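Local coordinates for DUF1904 domain-containing protein (Vibrio cholerae O1 biovar eltor str. N16961, PDB 1U9D) that is of unknown function but belongs to the DUF1904 family of the MIF clan and forms a two-chain assembly, at residues F75-E78 and Q79-D83; A86-I89 and T90-R94. All coordinates share one frame; numbering follows the deposited sequence.

Contact 1: F75-E78 and Q79-D83. With PO4 (phosphate ion), chain C.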
loop_
_atom_site.group_PDB
_atom_site.type_symbol
_atom_site.label_atom_id
_atom_site.label_comp_id
_atom_site.label_asym_id
_atom_site.label_seq_id
_atom_site.Cartn_x
_atom_site.Cartn_y
_atom_site.Cartn_z
ATOM N N PHE A 75 8.998 7.653 8.604
ATOM C CA PHE A 75 8.297 6.939 9.687
ATOM C C PHE A 75 8.580 5.456 9.758
ATOM O O PHE A 75 8.179 4.781 10.727
ATOM C CB PHE A 75 6.780 7.116 9.561
ATOM C CG PHE A 75 6.311 8.518 9.763
ATOM C CD1 PHE A 75 6.821 9.286 10.770
ATOM C CD2 PHE A 75 5.302 9.053 8.959
ATOM C CE1 PHE A 75 6.368 10.585 10.980
ATOM C CE2 PHE A 75 4.833 10.344 9.169
ATOM C CZ PHE A 75 5.376 11.114 10.158
ATOM N N GLY A 76 9.218 4.909 8.735
ATOM C CA GLY A 76 9.550 3.501 8.765
ATOM C C GLY A 76 8.639 2.691 7.842
ATOM O O GLY A 76 7.438 2.946 7.710
ATOM N N ARG A 77 9.257 1.762 7.136
ATOM C CA ARG A 77 8.562 0.652 6.507
ATOM C C ARG A 77 9.309 -0.619 6.931
ATOM O O ARG A 77 10.436 -0.568 7.474
ATOM C CB ARG A 77 8.581 0.826 4.992
ATOM C CG ARG A 77 7.789 2.034 4.475
ATOM C CD ARG A 77 6.290 1.836 4.458
ATOM N NE ARG A 77 5.906 0.800 3.491
ATOM C CZ ARG A 77 5.459 0.999 2.266
ATOM N NH1 ARG A 77 5.284 2.206 1.770
ATOM N NH2 ARG A 77 5.161 -0.046 1.504
ATOM N N GLU A 78 8.691 -1.772 6.701
ATOM C CA GLU A 78 9.291 -3.053 7.085
ATOM C C GLU A 78 10.652 -3.235 6.411
ATOM O O GLU A 78 10.904 -2.661 5.359
ATOM C CB GLU A 78 8.355 -4.211 6.682
ATOM C CG GLU A 78 8.325 -4.444 5.164
ATOM C CD GLU A 78 7.208 -5.379 4.717
ATOM O OE1 GLU A 78 7.501 -6.433 4.097
ATOM O OE2 GLU A 78 6.028 -5.074 4.995
ATOM N N GLN A 79 11.520 -4.047 7.010
ATOM C CA GLN A 79 12.861 -4.281 6.481
ATOM C C GLN A 79 12.924 -4.563 4.996
ATOM O O GLN A 79 13.800 -4.062 4.309
ATOM C CB GLN A 79 13.528 -5.462 7.193
ATOM C CG GLN A 79 15.010 -5.618 6.840
ATOM C CD GLN A 79 15.887 -4.544 7.475
ATOM O OE1 GLN A 79 15.685 -4.169 8.633
ATOM N NE2 GLN A 79 16.830 -4.032 6.715
ATOM N N GLN A 80 12.030 -5.416 4.497
ATOM C CA GLN A 80 12.078 -5.796 3.098
ATOM C C GLN A 80 11.818 -4.603 2.174
ATOM O O GLN A 80 12.456 -4.474 1.149
ATOM C CB GLN A 80 11.062 -6.904 2.789
ATOM C CG GLN A 80 11.210 -7.420 1.379
ATOM C CD GLN A 80 12.652 -7.740 1.058
ATOM O OE1 GLN A 80 13.305 -8.463 1.824
ATOM N NE2 GLN A 80 13.171 -7.191 -0.057
ATOM N N THR A 81 10.888 -3.735 2.543
ATOM C CA THR A 81 10.622 -2.533 1.755
ATOM C C THR A 81 11.790 -1.559 1.802
ATOM O O THR A 81 12.203 -1.002 0.779
ATOM C CB THR A 81 9.346 -1.901 2.251
ATOM O OG1 THR A 81 8.291 -2.866 2.118
ATOM C CG2 THR A 81 8.900 -0.726 1.372
ATOM N N GLN A 82 12.312 -1.363 3.001
ATOM C CA GLN A 82 13.482 -0.529 3.223
ATOM C C GLN A 82 14.632 -1.004 2.339
ATOM O O GLN A 82 15.299 -0.229 1.691
ATOM C CB GLN A 82 13.845 -0.581 4.722
ATOM C CG GLN A 82 15.073 0.211 5.129
ATOM C CD GLN A 82 15.343 0.097 6.618
ATOM O OE1 GLN A 82 14.688 0.767 7.430
ATOM N NE2 GLN A 82 16.282 -0.768 6.988
ATOM N N ASP A 83 14.848 -2.309 2.290
ATOM C CA ASP A 83 15.890 -2.861 1.436
ATOM C C ASP A 83 15.694 -2.527 -0.043
ATOM O O ASP A 83 16.663 -2.268 -0.750
ATOM C CB ASP A 83 15.938 -4.394 1.523
ATOM C CG ASP A 83 16.317 -4.932 2.887
ATOM O OD1 ASP A 83 16.823 -4.225 3.797
ATOM O OD2 ASP A 83 16.126 -6.151 3.138
HETATM P P PO4 C . 5.246 -1.722 5.936
HETATM O O1 PO4 C . 5.642 -1.279 7.321
HETATM O O2 PO4 C . 6.397 -1.669 4.970
HETATM O O3 PO4 C . 4.751 -3.146 6.005
HETATM O O4 PO4 C . 4.164 -0.797 5.414
HETATM O O HOH W 1 13.049 -1.323 8.371
#

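Contact 2: A86-I89 and T90-R94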
loop_
_atom_site.group_PDB
_atom_site.type_symbol
_atom_site.label_atom_id
_atom_site.label_comp_id
_atom_site.label_asym_id
_atom_site.label_seq_id
_atom_site.Cartn_x
_atom_site.Cartn_y
_atom_site.Cartn_z
ATOM N N ALA A 86 16.534 1.198 -0.698
ATOM C CA ALA A 86 17.959 1.353 -0.731
ATOM C C ALA A 86 18.482 0.911 -2.089
ATOM O O ALA A 86 19.351 1.547 -2.660
ATOM C CB ALA A 86 18.599 0.541 0.373
ATOM N N GLN A 87 17.956 -0.182 -2.606
ATOM C CA GLN A 87 18.419 -0.668 -3.911
ATOM C C GLN A 87 18.070 0.285 -5.069
ATOM O O GLN A 87 18.914 0.526 -5.930
ATOM C CB GLN A 87 17.938 -2.089 -4.171
ATOM C CG GLN A 87 18.731 -2.860 -5.250
ATOM C CD GLN A 87 20.211 -3.041 -4.890
ATOM O OE1 GLN A 87 20.545 -3.854 -4.018
ATOM N NE2 GLN A 87 21.094 -2.267 -5.543
ATOM N N VAL A 88 16.879 0.874 -5.055
ATOM C CA VAL A 88 16.479 1.859 -6.082
ATOM C C VAL A 88 17.380 3.104 -6.094
ATOM O O VAL A 88 17.883 3.528 -7.139
ATOM C CB VAL A 88 15.020 2.313 -5.897
ATOM C CG1 VAL A 88 14.707 3.538 -6.803
ATOM C CG2 VAL A 88 14.066 1.162 -6.166
ATOM N N ILE A 89 17.612 3.671 -4.916
ATOM C CA ILE A 89 18.429 4.862 -4.777
ATOM C C ILE A 89 19.835 4.548 -5.258
ATOM O O ILE A 89 20.440 5.322 -5.957
ATOM C CB ILE A 89 18.456 5.342 -3.304
ATOM C CG1 ILE A 89 17.094 5.899 -2.895
ATOM C CG2 ILE A 89 19.490 6.421 -3.112
ATOM C CD1 ILE A 89 16.957 6.205 -1.371
ATOM N N THR A 90 20.354 3.392 -4.868
ATOM C CA THR A 90 21.708 3.031 -5.211
ATOM C C THR A 90 21.891 2.883 -6.707
ATOM O O THR A 90 22.837 3.438 -7.281
ATOM C CB THR A 90 22.079 1.747 -4.471
ATOM O OG1 THR A 90 22.023 2.012 -3.060
ATOM C CG2 THR A 90 23.512 1.371 -4.735
ATOM N N ASP A 91 20.951 2.191 -7.325
ATOM C CA ASP A 91 20.938 1.956 -8.762
ATOM C C ASP A 91 20.833 3.240 -9.585
ATOM O O ASP A 91 21.583 3.422 -10.547
ATOM C CB ASP A 91 19.835 0.945 -9.108
ATOM C CG ASP A 91 20.248 -0.497 -8.783
ATOM O OD1 ASP A 91 21.460 -0.724 -8.523
ATOM O OD2 ASP A 91 19.451 -1.472 -8.755
ATOM N N GLN A 92 19.975 4.169 -9.191
ATOM C CA GLN A 92 19.921 5.452 -9.882
ATOM C C GLN A 92 21.195 6.281 -9.749
ATOM O O GLN A 92 21.698 6.823 -10.738
ATOM C CB GLN A 92 18.712 6.236 -9.410
ATOM C CG GLN A 92 17.424 5.529 -9.816
ATOM C CD GLN A 92 16.288 6.469 -10.125
ATOM O OE1 GLN A 92 15.169 6.018 -10.380
ATOM N NE2 GLN A 92 16.548 7.768 -10.076
ATOM N N ILE A 93 21.749 6.360 -8.542
ATOM C CA ILE A 93 23.011 7.057 -8.345
ATOM C C ILE A 93 24.139 6.406 -9.169
ATOM O O ILE A 93 24.970 7.110 -9.717
ATOM C CB ILE A 93 23.385 7.150 -6.833
ATOM C CG1 ILE A 93 22.822 8.427 -6.215
ATOM C CG2 ILE A 93 24.876 7.183 -6.633
ATOM C CD1 ILE A 93 21.675 8.214 -5.296
ATOM N N ARG A 94 24.157 5.086 -9.265
ATOM C CA ARG A 94 25.201 4.393 -10.033
ATOM C C ARG A 94 25.173 4.730 -11.514
ATOM O O ARG A 94 26.217 4.804 -12.179
ATOM C CB ARG A 94 25.091 2.894 -9.845
ATOM C CG ARG A 94 25.495 2.511 -8.452
ATOM C CD ARG A 94 25.926 1.120 -8.258
ATOM N NE ARG A 94 26.987 1.048 -7.257
ATOM C CZ ARG A 94 27.279 -0.041 -6.562
ATOM N NH1 ARG A 94 26.603 -1.170 -6.749
ATOM N NH2 ARG A 94 28.264 -0.006 -5.674
#

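Contact 1: F75-E78 and Q79-D83
Arg77 and Glu78 meet Thr81 and Gln82 where the loop after strand 69-74 turns into helix 79-97, and a phosphate ion, probably from the crystallisation liquor, is bound beside Arg77 and Glu78, just ahead of the helix.

The backbone bond that starts the helix is nearly linear: Gln82 N donates to Glu78 O at 3.0 Å and 177°, with Glu78 as N-cap residue. A water separately bridges the two segments, donating to Arg77 O and, weakly, to Gln82 OE1.

The side chains meet through van der Waals contacts. Thr81 CG2 lies over one face of the Arg77 guanidinium, toward its rim and 3.8 Å from Arg77 NH2, while the arginine chain bends at chi2 and chi3 to bring its edge to the anion. Glu78 runs at about a right angle to Thr81, and its CG comes 3.4 Å from Thr81 OG1. Its chi1 of 72° sets CG between the backbone N and the carbonyl carbon; extended from there, the chain carries the carboxylate to the phosphate.

Polar contacts to the ion come from Arg77 and Glu78. Arg77 NE donates to phosphate O2 at 2.9 Å, in the guanidinium plane, and Glu78 N reaches the same oxygen at 2.9 Å. Across the subunit boundary, Arg77 NH2 and Glu78 OE2 make weak hydrogen bonds with Leu97 and Asp100, respectively, of the second subunit.

Glu78 OE2 and phosphate O3 are only 2.5 Å apart, so one of the two acid groups probably holds a proton. The arrangement is consistent with a site able to bind an oxyanion through a backbone amide at a helix start and an arginine edge.

Contact 2: A86-I89 and T90-R94
Ile89 and Ile93, one helical turn apart on helix 79-97, lie side by side and point the same way, with Ile89 CG2 3.6 Å from Ile93 CD1. Both are buried. The end of Ile93 also folds back along the helix, bringing CD1 to 3.2 Å from Ile89 O. Leu103 packs on both isoleucines; Val105 of strand 104-109 adds to the cover of Ile89, and Leu32 of helix 26-44 to that of Ile93.

Thr90 borders this packed side and is itself touched by Leu103 and Val105. Its hydroxyl lies beside its own backbone N (chi1 -62°), a rotation that turns OG1 back to the preceding turn, where it donates to Ala86 O at 2.7 Å. Thr90 N donates to that oxygen as well, at 3.0 Å and from the opposite face of the carbonyl plane, so two bonds from one residue grip a single acceptor.

The solvent side is looser. Gln87 and Asp91, both exposed, approach with amide and carboxylate planes 35° apart, and Gln87 NE2 donates only weakly to Asp91 OD1, at 3.4 Å and 140°. The regular backbone bond from Asp91 N to Gln87 O, 3.0 Å long, is the shorter and straighter of the two.

A row of i to i+4 bonds with an apolar stripe on one side and polar side chains on the other marks an amphipathic helix, here the crossover helix of a beta-alpha-beta unit between strands 69-74 and 104-109.

How the contacts relate
Both contacts belong to helix 79-97, and they illustrate how one helix can have different surroundings along its length. Contact 1 is the loop and first turn at its N-terminal end, where the loop residues meet the phosphate and the second subunit; contact 2, about 15 Å away between centres, lies further along and is touched by no other chain of the assembly. The two follow in series, and their segments make no direct touch beyond their neighbourhood in sequence. Helix 26-44 packs against both, through Leu44 at contact 1 and through Leu32 at contact 2. Residues 75-78 thus lead from strand 69-74 into the crossover, while residues 86-94 seat it against strand 104-109.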